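Local coordinates for protein transcription initiation factor TFIID subunit 5 (Encephalitozoon cuniculi, PDB 2J4B) that probably serves as a component of TFIID and SAGA in RNA polymerase II transcription initiation, here represented by its N-terminal NTD2 domain, at residues I41-D44 with L45-Q48; N49-D52 with E53-F57. All coordinates share one frame; numbering follows the deposited sequence.

Contact 1: residues I41-D44 with L45-Q48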
ATOM      1  N   ILE A  41      -0.425   5.437  -1.885  1.00 56.20           N
ATOM      2  CA  ILE A  41       0.409   6.614  -1.589  1.00 57.33           C
ATOM      3  C   ILE A  41       0.745   7.423  -2.854  1.00 57.10           C
ATOM      4  O   ILE A  41       0.652   8.654  -2.870  1.00 56.83           O
ATOM      5  CB  ILE A  41       1.709   6.195  -0.856  1.00 57.80           C
ATOM      6  CG1 ILE A  41       1.347   5.658   0.546  1.00 57.25           C
ATOM      7  CG2 ILE A  41       2.685   7.355  -0.775  1.00 56.62           C
ATOM      8  CD1 ILE A  41       2.486   4.939   1.240  1.00 57.38           C
ATOM      9  N   TYR A  42       1.113   6.716  -3.914  1.00 57.24           N
ATOM     10  CA  TYR A  42       1.355   7.314  -5.213  1.00 57.45           C
ATOM     11  C   TYR A  42       0.148   8.098  -5.729  1.00 58.22           C
ATOM     12  O   TYR A  42       0.275   9.240  -6.154  1.00 57.89           O
ATOM     13  CB  TYR A  42       1.686   6.205  -6.188  1.00 57.93           C
ATOM     14  CG  TYR A  42       2.077   6.636  -7.582  1.00 58.18           C
ATOM     15  CD1 TYR A  42       3.254   7.358  -7.807  1.00 57.83           C
ATOM     16  CD2 TYR A  42       1.304   6.275  -8.683  1.00 58.07           C
ATOM     17  CE1 TYR A  42       3.636   7.730  -9.083  1.00 57.95           C
ATOM     18  CE2 TYR A  42       1.684   6.650  -9.974  1.00 58.46           C
ATOM     19  CZ  TYR A  42       2.855   7.376 -10.158  1.00 58.20           C
ATOM     20  OH  TYR A  42       3.246   7.753 -11.419  1.00 58.59           O
ATOM     21  N   PHE A  43      -1.024   7.475  -5.713  1.00 58.80           N
ATOM     22  CA  PHE A  43      -2.241   8.150  -6.144  1.00 58.74           C
ATOM     23  C   PHE A  43      -2.589   9.339  -5.239  1.00 59.20           C
ATOM     24  O   PHE A  43      -3.147  10.344  -5.707  1.00 58.64           O
ATOM     25  CB  PHE A  43      -3.398   7.159  -6.178  1.00 59.47           C
ATOM     26  CG  PHE A  43      -3.406   6.259  -7.391  1.00 59.68           C
ATOM     27  CD1 PHE A  43      -2.357   6.252  -8.290  1.00 59.39           C
ATOM     28  CD2 PHE A  43      -4.470   5.396  -7.609  1.00 60.12           C
ATOM     29  CE1 PHE A  43      -2.376   5.425  -9.381  1.00 59.57           C
ATOM     30  CE2 PHE A  43      -4.492   4.556  -8.714  1.00 59.55           C
ATOM     31  CZ  PHE A  43      -3.442   4.564  -9.586  1.00 59.87           C
ATOM     32  N   ASP A  44      -2.259   9.235  -3.951  1.00 58.88           N
ATOM     33  CA  ASP A  44      -2.568  10.308  -3.004  1.00 58.51           C
ATOM     34  C   ASP A  44      -1.649  11.539  -3.166  1.00 58.06           C
ATOM     35  O   ASP A  44      -2.101  12.682  -3.016  1.00 57.17           O
ATOM     36  CB  ASP A  44      -2.548   9.782  -1.582  1.00 60.06           C
ATOM     37  CG  ASP A  44      -3.890   9.236  -1.152  1.00 62.33           C
ATOM     38  OD1 ASP A  44      -4.905   9.746  -1.669  1.00 64.92           O
ATOM     39  OD2 ASP A  44      -3.956   8.304  -0.300  1.00 63.67           O
ATOM     40  N   LEU A  45      -0.379  11.310  -3.496  1.00 56.99           N
ATOM     41  CA  LEU A  45       0.544  12.397  -3.811  1.00 56.41           C
ATOM     42  C   LEU A  45       0.149  13.126  -5.100  1.00 55.99           C
ATOM     43  O   LEU A  45       0.323  14.358  -5.223  1.00 54.58           O
ATOM     44  CB  LEU A  45       1.981  11.872  -3.918  1.00 55.90           C
ATOM     45  CG  LEU A  45       2.617  11.397  -2.600  1.00 56.31           C
ATOM     46  CD1 LEU A  45       3.923  10.609  -2.902  1.00 56.60           C
ATOM     47  CD2 LEU A  45       2.859  12.541  -1.593  1.00 54.55           C
ATOM     48  N   ILE A  46      -0.372  12.362  -6.054  1.00 56.20           N
ATOM     49  CA  ILE A  46      -0.877  12.913  -7.314  1.00 56.82           C
ATOM     50  C   ILE A  46      -2.113  13.795  -7.089  1.00 57.52           C
ATOM     51  O   ILE A  46      -2.225  14.895  -7.640  1.00 56.70           O
ATOM     52  CB  ILE A  46      -1.228  11.792  -8.300  1.00 56.53           C
ATOM     53  CG1 ILE A  46       0.050  11.167  -8.879  1.00 56.70           C
ATOM     54  CG2 ILE A  46      -2.094  12.306  -9.428  1.00 55.83           C
ATOM     55  CD1 ILE A  46      -0.221   9.894  -9.675  1.00 56.86           C
ATOM     56  N   GLN A  47      -3.031  13.313  -6.267  1.00 59.08           N
ATOM     57  CA  GLN A  47      -4.245  14.046  -5.974  1.00 59.79           C
ATOM     58  C   GLN A  47      -3.941  15.354  -5.258  1.00 58.59           C
ATOM     59  O   GLN A  47      -4.606  16.358  -5.500  1.00 56.64           O
ATOM     60  CB  GLN A  47      -5.181  13.198  -5.120  1.00 61.89           C
ATOM     61  CG  GLN A  47      -6.606  13.709  -5.102  1.00 62.99           C
ATOM     62  CD  GLN A  47      -7.507  12.822  -4.290  1.00 64.70           C
ATOM     63  OE1 GLN A  47      -8.403  12.169  -4.841  1.00 67.30           O
ATOM     64  NE2 GLN A  47      -7.274  12.770  -2.973  1.00 65.29           N
ATOM     65  N   GLN A  48      -2.935  15.337  -4.390  1.00 58.25           N
ATOM     66  CA  GLN A  48      -2.440  16.571  -3.760  1.00 59.15           C
ATOM     67  C   GLN A  48      -1.654  17.448  -4.755  1.00 58.31           C
ATOM     68  O   GLN A  48      -1.197  18.513  -4.393  1.00 56.86           O
ATOM     69  CB  GLN A  48      -1.532  16.255  -2.567  1.00 59.75           C
ATOM     70  CG  GLN A  48      -2.219  15.703  -1.335  1.00 60.40           C
ATOM     71  CD  GLN A  48      -1.220  15.091  -0.343  1.00 61.45           C
ATOM     72  OE1 GLN A  48      -0.179  15.680  -0.030  1.00 62.45           O
ATOM     73  NE2 GLN A  48      -1.534  13.897   0.145  1.00 62.52           N
TER
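Ile46 lays its delta methyl over one face of the Tyr42 ring, a CH-pi contact in which CD1 stands 4.0 Å from the centroid of that ring and 20° off its normal. The methyl is offset toward the rim, closest to Tyr42 CE2 at 3.8 Å. Tyr42 is placed for this by its first torsion: CG is anti to the backbone N (chi1 -175°). Ile46 CD1 also approaches Phe43 obliquely, 4.4 Å from CD1 of that ring, so one methyl serves two aromatic side chains. One step round the helix, Ile41 and Leu45 lie side by side and point the same way, with Ile41 CG2 4.1 Å from Leu45 CD1. These pairs belong to the last turns of helix 34-47 in the predominantly helical NTD2 domain. Four successive i to i+4 backbone bonds join the two segments, from Leu45 N to Ile41 O (2.9 Å) through to Gln48 N to Asp44 O (3.1 Å). The apolar side is packed further by the rest of the fold: the Tyr42 ring meets that of Phe58, Phe43 meets Phe75, and Ile46 touches Val81 and Ile84 of helix 81-86. Packing is slacker on the polar side, where Gln47 and Gln48 are exposed. Asp44 and Gln47 run alongside one another, but Asp44 OD1 and Gln47 NE2 stay 4.1 Å apart and the carboxylate and amide planes are turned 50° from each other. The carboxylate of Asp44 is engaged elsewhere, in a hydrogen bond between OD2 and the hydroxyl of Tyr121. Past the last helical residue, Gln48 carries an extended side chain alongside the Asp44 carbonyl, its CG 3.5 Å from Asp44 O.

Contact 2: residues N49-D52 with E53-F57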
ATOM      1  N   ASN A  49      -1.480  16.970  -5.988  1.00 58.29           N
ATOM      2  CA  ASN A  49      -0.721  17.676  -7.021  1.00 58.92           C
ATOM      3  C   ASN A  49       0.780  17.799  -6.719  1.00 59.25           C
ATOM      4  O   ASN A  49       1.401  18.825  -6.974  1.00 58.56           O
ATOM      5  CB  ASN A  49      -1.336  19.054  -7.293  1.00 58.54           C
ATOM      6  CG  ASN A  49      -2.732  18.964  -7.875  1.00 58.28           C
ATOM      7  OD1 ASN A  49      -2.943  18.298  -8.884  1.00 59.09           O
ATOM      8  ND2 ASN A  49      -3.691  19.630  -7.241  1.00 56.72           N
ATOM      9  N   LYS A  50       1.354  16.741  -6.160  1.00 60.53           N
ATOM     10  CA  LYS A  50       2.798  16.685  -5.905  1.00 60.78           C
ATOM     11  C   LYS A  50       3.379  15.660  -6.859  1.00 60.70           C
ATOM     12  O   LYS A  50       3.850  14.594  -6.447  1.00 60.56           O
ATOM     13  CB  LYS A  50       3.080  16.301  -4.452  1.00 61.27           C
ATOM     14  CG  LYS A  50       2.511  17.282  -3.442  1.00 61.59           C
ATOM     15  CD  LYS A  50       2.692  16.789  -2.025  1.00 62.30           C
ATOM     16  CE  LYS A  50       1.856  17.610  -1.055  1.00 62.67           C
ATOM     17  NZ  LYS A  50       1.807  19.032  -1.502  1.00 63.64           N
ATOM     18  N   THR A  51       3.299  15.985  -8.143  1.00 60.70           N
ATOM     19  CA  THR A  51       3.696  15.082  -9.218  1.00 61.25           C
ATOM     20  C   THR A  51       5.148  14.671  -9.069  1.00 60.48           C
ATOM     21  O   THR A  51       5.494  13.524  -9.294  1.00 59.45           O
ATOM     22  CB  THR A  51       3.478  15.747 -10.612  1.00 62.04           C
ATOM     23  OG1 THR A  51       2.076  15.794 -10.899  1.00 63.60           O
ATOM     24  CG2 THR A  51       4.184  14.986 -11.722  1.00 61.48           C
ATOM     25  N   ASP A  52       5.993  15.615  -8.681  1.00 61.15           N
ATOM     26  CA  ASP A  52       7.403  15.332  -8.502  1.00 62.32           C
ATOM     27  C   ASP A  52       7.606  14.306  -7.389  1.00 63.24           C
ATOM     28  O   ASP A  52       8.203  13.242  -7.597  1.00 63.24           O
ATOM     29  CB  ASP A  52       8.167  16.619  -8.199  1.00 62.47           C
ATOM     30  CG  ASP A  52       8.459  17.434  -9.453  1.00 62.90           C
ATOM     31  OD1 ASP A  52       8.272  16.908 -10.574  1.00 62.80           O
ATOM     32  OD2 ASP A  52       8.888  18.599  -9.320  1.00 63.45           O
ATOM     33  N   GLU A  53       7.086  14.625  -6.207  1.00 63.52           N
ATOM     34  CA  GLU A  53       7.257  13.772  -5.060  1.00 63.53           C
ATOM     35  C   GLU A  53       6.729  12.387  -5.377  1.00 63.20           C
ATOM     36  O   GLU A  53       7.319  11.386  -4.955  1.00 62.08           O
ATOM     37  CB  GLU A  53       6.530  14.348  -3.842  1.00 64.45           C
ATOM     38  CG  GLU A  53       7.120  15.661  -3.322  1.00 65.04           C
ATOM     39  CD  GLU A  53       6.645  15.982  -1.910  1.00 65.50           C
ATOM     40  OE1 GLU A  53       5.974  15.109  -1.314  1.00 65.12           O
ATOM     41  OE2 GLU A  53       6.943  17.093  -1.391  1.00 66.16           O
ATOM     42  N   ALA A  54       5.623  12.345  -6.125  1.00 62.68           N
ATOM     43  CA  ALA A  54       4.973  11.088  -6.483  1.00 62.34           C
ATOM     44  C   ALA A  54       5.879  10.222  -7.335  1.00 61.87           C
ATOM     45  O   ALA A  54       6.011   9.031  -7.080  1.00 61.77           O
ATOM     46  CB  ALA A  54       3.655  11.348  -7.202  1.00 62.25           C
ATOM     47  N   LYS A  55       6.525  10.823  -8.329  1.00 62.19           N
ATOM     48  CA  LYS A  55       7.405  10.073  -9.228  1.00 62.79           C
ATOM     49  C   LYS A  55       8.650   9.554  -8.519  1.00 62.81           C
ATOM     50  O   LYS A  55       9.110   8.452  -8.807  1.00 62.16           O
ATOM     51  CB  LYS A  55       7.797  10.923 -10.432  1.00 63.32           C
ATOM     52  CG  LYS A  55       6.616  11.326 -11.317  1.00 63.83           C
ATOM     53  CD  LYS A  55       7.078  12.004 -12.600  1.00 64.28           C
ATOM     54  CE  LYS A  55       7.742  13.324 -12.345  1.00 64.64           C
ATOM     55  NZ  LYS A  55       8.760  13.584 -13.410  1.00 65.19           N
ATOM     56  N   GLU A  56       9.189  10.341  -7.586  1.00 63.18           N
ATOM     57  CA  GLU A  56      10.334   9.901  -6.781  1.00 63.17           C
ATOM     58  C   GLU A  56       9.988   8.697  -5.894  1.00 62.88           C
ATOM     59  O   GLU A  56      10.787   7.769  -5.757  1.00 62.97           O
ATOM     60  CB  GLU A  56      10.852  11.033  -5.891  1.00 63.45           C
ATOM     61  CG  GLU A  56      11.123  12.336  -6.607  1.00 64.22           C
ATOM     62  CD  GLU A  56      12.166  13.191  -5.900  1.00 64.64           C
ATOM     63  OE1 GLU A  56      12.581  12.815  -4.770  1.00 65.09           O
ATOM     64  OE2 GLU A  56      12.584  14.223  -6.491  1.00 64.85           O
ATOM     65  N   PHE A  57       8.819   8.738  -5.263  1.00 62.08           N
ATOM     66  CA  PHE A  57       8.396   7.680  -4.352  1.00 62.42           C
ATOM     67  C   PHE A  57       8.172   6.372  -5.113  1.00 62.54           C
ATOM     68  O   PHE A  57       8.624   5.309  -4.715  1.00 61.06           O
ATOM     69  CB  PHE A  57       7.103   8.086  -3.626  1.00 61.43           C
ATOM     70  CG  PHE A  57       6.452   6.955  -2.871  1.00 61.01           C
ATOM     71  CD1 PHE A  57       6.878   6.616  -1.603  1.00 60.88           C
ATOM     72  CD2 PHE A  57       5.425   6.227  -3.442  1.00 60.78           C
ATOM     73  CE1 PHE A  57       6.286   5.566  -0.904  1.00 61.02           C
ATOM     74  CE2 PHE A  57       4.832   5.177  -2.765  1.00 61.06           C
ATOM     75  CZ  PHE A  57       5.262   4.846  -1.488  1.00 61.13           C
TER
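Lys55 reaches back along the first turn of its helix to Thr51 and Asp52, and its chain can be followed atom by atom. Its CB sits beside the carbonyl oxygens of both residues. CG, turned anti to its own carbonyl carbon (chi1 -63°), comes closer, 3.2 Å from Thr51 O, the same oxygen that accepts the backbone N-H of Lys55 at 3.0 Å. CD continues past that oxygen, and the chain then bends at chi3 (-66°), bringing CE to 4.0 Å from the methyl CG2 of Thr51. On the Asp52 side, CE also lies near OD1. The tip completes no salt bridge: Lys55 NZ remains 4.4 Å from Asp52 OD1, although opposite charges at this spacing probably still attract. The turn opens helix 51-61, with Lys50 at the N-cap position just after Asn49, whose positive phi ends the preceding helix in a Schellman motif. Lys50 O receives Ala54 N at 2.9 Å, and two residues on, Asp52 O receives Glu56 N at 3.1 Å. Lys50 and Glu53 lie side by side and point the same way, touching through Lys50 CD and Glu53 OE1 at 3.8 Å, a contact of methylene with carboxylate. Ala54 is buried, its methyl touching Leu45 and Ile46 of helix 34-47; farther along, Phe57 leaves this contact and joins Phe38, Tyr61 and Tyr12, edge-to-face with the last.

How the contacts relate
Contact 1 is largely buried and contact 2 lies mostly at the surface, yet both are local contacts on consecutive helices, 34-47 and 51-61, with centres about 8 Å apart. The first is governed by aromatic and branched aliphatic groups, the second by long charged chains whose methylenes meet a methyl or a carboxylate, with no salt bridge across the segments. The chain turns between them, where a probable hydrogen bond joins Leu45 O to Lys50 N at 2.8 Å. Beyond the turn the two helices pack directly: Leu45 CB lies 3.7 Å from Ala54 CB, and Ile41 CG2 lies 3.6 Å from Phe57 CE2, which brings the apolar face of 53-57 against 41-45.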